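Local structure of Sso-CP2 metallo-carboxypetidase (Sulfolobus solfataricus, 4MMO) at residues Leu144-Glu149 with Leu385-Leu390. The protein probably hydrolyses peptides as a zinc-dependent carboxypeptidase of the M20 family. Numbering follows the deposited sequence.
Sequences LEDYIE and LFVYKL
Ile148 (chi1 m, chi2 t) lays its CD1 over one face of the Phe386 ring, 4.1 Å from Phe386 CE1, and the same CD1 lies 4.0 Å from Leu385 CB. Ile148 CG2 lies 3.6 Å from Leu390 CG. Leu385 (m, t) inserts between the helices: Leu385 CD1 lies 4.0 Å from Leu144 CD2 and 3.9 Å from Glu145 N. Residues 144-149 and 385-389 are helical, their N-to-C directions 45° apart (signed crossing -45°) and axes 11.1 Å apart at closest approach. The CA register pairs Glu145 with Leu385 (6.6 Å), Glu149 with Lys389 (7.1 Å) and Ile148 with Leu390 (7.6 Å). Ile148 N hydrogen-bonds Leu144 O (3.0 Å) and Glu149 N Glu145 O (2.8 Å); Leu385 O accepts from Lys389 N (2.9 Å) and, in a wider pi-type turn, Leu390 N (3.1 Å). Leu144, Phe386 and Leu390 touch strand 65-71, so the helices pack side by side on the mixed sheet of the zinc-binding domain; the Leu144 side chain is about 11 Å from the bound zinc. On the outer edge, extended Glu145 faces Lys389: Glu145 OE2 and Lys389 NZ form a long salt bridge of 3.9 Å, joined by a water 3.0 Å from Glu145 OE2 and 2.6 Å from Lys389 NZ. Glu149 OE2 lies 3.3 Å from Lys389 CD but 4.4 Å from Lys389 NZ, beyond a salt bridge. With no direct hydrogen bond between the segments, the helices associate through aliphatic and aromatic contacts, edged by a loose, water-mediated charge pair.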
loop_
_atom_site.group_PDB
_atom_site.type_symbol
_atom_site.label_atom_id
_atom_site.label_comp_id
_atom_site.label_asym_id
_atom_site.label_seq_id
_atom_site.Cartn_x
_atom_site.Cartn_y
_atom_site.Cartn_z
ATOM N N LEU A 144 27.277 10.714 -5.312
ATOM C CA LEU A 144 28.667 10.262 -5.248
ATOM C C LEU A 144 29.352 10.278 -6.611
ATOM O O LEU A 144 30.542 10.580 -6.708
ATOM C CB LEU A 144 28.769 8.857 -4.646
ATOM C CG LEU A 144 30.198 8.313 -4.539
ATOM C CD1 LEU A 144 31.054 9.207 -3.656
ATOM C CD2 LEU A 144 30.205 6.884 -4.017
ATOM N N GLU A 145 28.610 9.940 -7.661
ATOM C CA GLU A 145 29.191 9.871 -8.998
ATOM C C GLU A 145 29.680 11.239 -9.458
ATOM O O GLU A 145 30.782 11.358 -9.988
ATOM C CB GLU A 145 28.189 9.308 -10.004
ATOM C CG GLU A 145 28.755 9.185 -11.414
ATOM C CD GLU A 145 27.792 8.530 -12.381
ATOM O OE1 GLU A 145 26.696 8.117 -11.947
ATOM O OE2 GLU A 145 28.134 8.430 -13.578
ATOM N N ASP A 146 28.858 12.267 -9.251
ATOM C CA ASP A 146 29.212 13.623 -9.657
ATOM C C ASP A 146 30.526 14.047 -9.018
ATOM O O ASP A 146 31.354 14.702 -9.650
ATOM C CB ASP A 146 28.108 14.612 -9.273
ATOM C CG ASP A 146 26.850 14.440 -10.104
ATOM O OD1 ASP A 146 26.954 13.979 -11.259
ATOM O OD2 ASP A 146 25.756 14.773 -9.602
ATOM N N TYR A 147 30.720 13.671 -7.761
ATOM C CA TYR A 147 31.965 13.980 -7.077
ATOM C C TYR A 147 33.146 13.218 -7.685
ATOM O O TYR A 147 34.230 13.774 -7.862
ATOM C CB TYR A 147 31.857 13.659 -5.589
ATOM C CG TYR A 147 33.203 13.584 -4.923
ATOM C CD1 TYR A 147 33.902 14.736 -4.597
ATOM C CD2 TYR A 147 33.785 12.361 -4.635
ATOM C CE1 TYR A 147 35.142 14.670 -3.998
ATOM C CE2 TYR A 147 35.021 12.286 -4.036
ATOM C CZ TYR A 147 35.697 13.442 -3.719
ATOM O OH TYR A 147 36.931 13.370 -3.120
ATOM N N ILE A 148 32.936 11.947 -8.006
ATOM C CA ILE A 148 34.018 11.114 -8.526
ATOM C C ILE A 148 34.431 11.557 -9.925
ATOM O O ILE A 148 35.620 11.584 -10.246
ATOM C CB ILE A 148 33.627 9.618 -8.530
ATOM C CG1 ILE A 148 33.574 9.097 -7.092
ATOM C CG2 ILE A 148 34.622 8.786 -9.351
ATOM C CD1 ILE A 148 33.047 7.683 -6.953
ATOM N N GLU A 149 33.456 11.912 -10.753
ATOM C CA GLU A 149 33.743 12.284 -12.136
ATOM C C GLU A 149 34.571 13.565 -12.237
ATOM O O GLU A 149 35.228 13.800 -13.250
ATOM C CB GLU A 149 32.447 12.436 -12.937
ATOM C CG GLU A 149 31.626 11.154 -13.059
ATOM C CD GLU A 149 32.216 10.147 -14.035
ATOM O OE1 GLU A 149 33.405 10.270 -14.398
ATOM O OE2 GLU A 149 31.481 9.227 -14.446
ATOM N N LEU A 385 30.888 2.478 -9.749
ATOM C CA LEU A 385 31.510 3.770 -10.007
ATOM C C LEU A 385 33.027 3.646 -10.021
ATOM O O LEU A 385 33.698 4.223 -10.874
ATOM C CB LEU A 385 31.089 4.791 -8.949
ATOM C CG LEU A 385 29.588 5.043 -8.832
ATOM C CD1 LEU A 385 29.329 6.122 -7.794
ATOM C CD2 LEU A 385 28.983 5.424 -10.183
ATOM N N PHE A 386 33.564 2.890 -9.073
ATOM C CA PHE A 386 35.005 2.772 -8.936
ATOM C C PHE A 386 35.592 1.942 -10.073
ATOM O O PHE A 386 36.652 2.264 -10.606
ATOM C CB PHE A 386 35.353 2.183 -7.568
ATOM C CG PHE A 386 34.963 3.072 -6.423
ATOM C CD1 PHE A 386 35.771 4.134 -6.052
ATOM C CD2 PHE A 386 33.782 2.864 -5.735
ATOM C CE1 PHE A 386 35.414 4.965 -5.009
ATOM C CE2 PHE A 386 33.419 3.691 -4.685
ATOM C CZ PHE A 386 34.236 4.743 -4.322
ATOM N N VAL A 387 34.884 0.893 -10.467
ATOM C CA VAL A 387 35.359 0.017 -11.531
ATOM C C VAL A 387 35.208 0.660 -12.910
ATOM O O VAL A 387 36.134 0.630 -13.713
ATOM C CB VAL A 387 34.615 -1.331 -11.505
ATOM C CG1 VAL A 387 35.034 -2.210 -12.679
ATOM C CG2 VAL A 387 34.882 -2.045 -10.193
ATOM N N TYR A 388 34.047 1.248 -13.182
ATOM C CA TYR A 388 33.742 1.732 -14.527
ATOM C C TYR A 388 34.129 3.188 -14.755
ATOM O O TYR A 388 34.639 3.533 -15.821
ATOM C CB TYR A 388 32.257 1.533 -14.836
ATOM C CG TYR A 388 31.849 0.077 -14.856
ATOM C CD1 TYR A 388 32.588 -0.860 -15.567
ATOM C CD2 TYR A 388 30.742 -0.362 -14.150
ATOM C CE1 TYR A 388 32.228 -2.191 -15.584
ATOM C CE2 TYR A 388 30.373 -1.698 -14.160
ATOM C CZ TYR A 388 31.119 -2.605 -14.877
ATOM O OH TYR A 388 30.758 -3.932 -14.888
ATOM N N LYS A 389 33.892 4.043 -13.766
ATOM C CA LYS A 389 34.162 5.465 -13.937
ATOM C C LYS A 389 35.612 5.803 -13.593
ATOM O O LYS A 389 36.250 6.579 -14.301
ATOM C CB LYS A 389 33.189 6.310 -13.116
ATOM C CG LYS A 389 31.735 5.895 -13.270
ATOM C CD LYS A 389 31.282 5.945 -14.725
ATOM C CE LYS A 389 29.805 5.601 -14.856
ATOM N NZ LYS A 389 29.280 5.855 -16.229
ATOM N N LEU A 390 36.131 5.215 -12.518
ATOM C CA LEU A 390 37.529 5.418 -12.138
ATOM C C LEU A 390 38.450 4.405 -12.811
ATOM O O LEU A 390 39.673 4.532 -12.750
ATOM C CB LEU A 390 37.704 5.337 -10.618
ATOM C CG LEU A 390 37.495 6.616 -9.805
ATOM C CD1 LEU A 390 37.724 6.321 -8.332
ATOM C CD2 LEU A 390 38.413 7.741 -10.260
HETATM O O HOH W 1 27.048 7.076 -15.999
#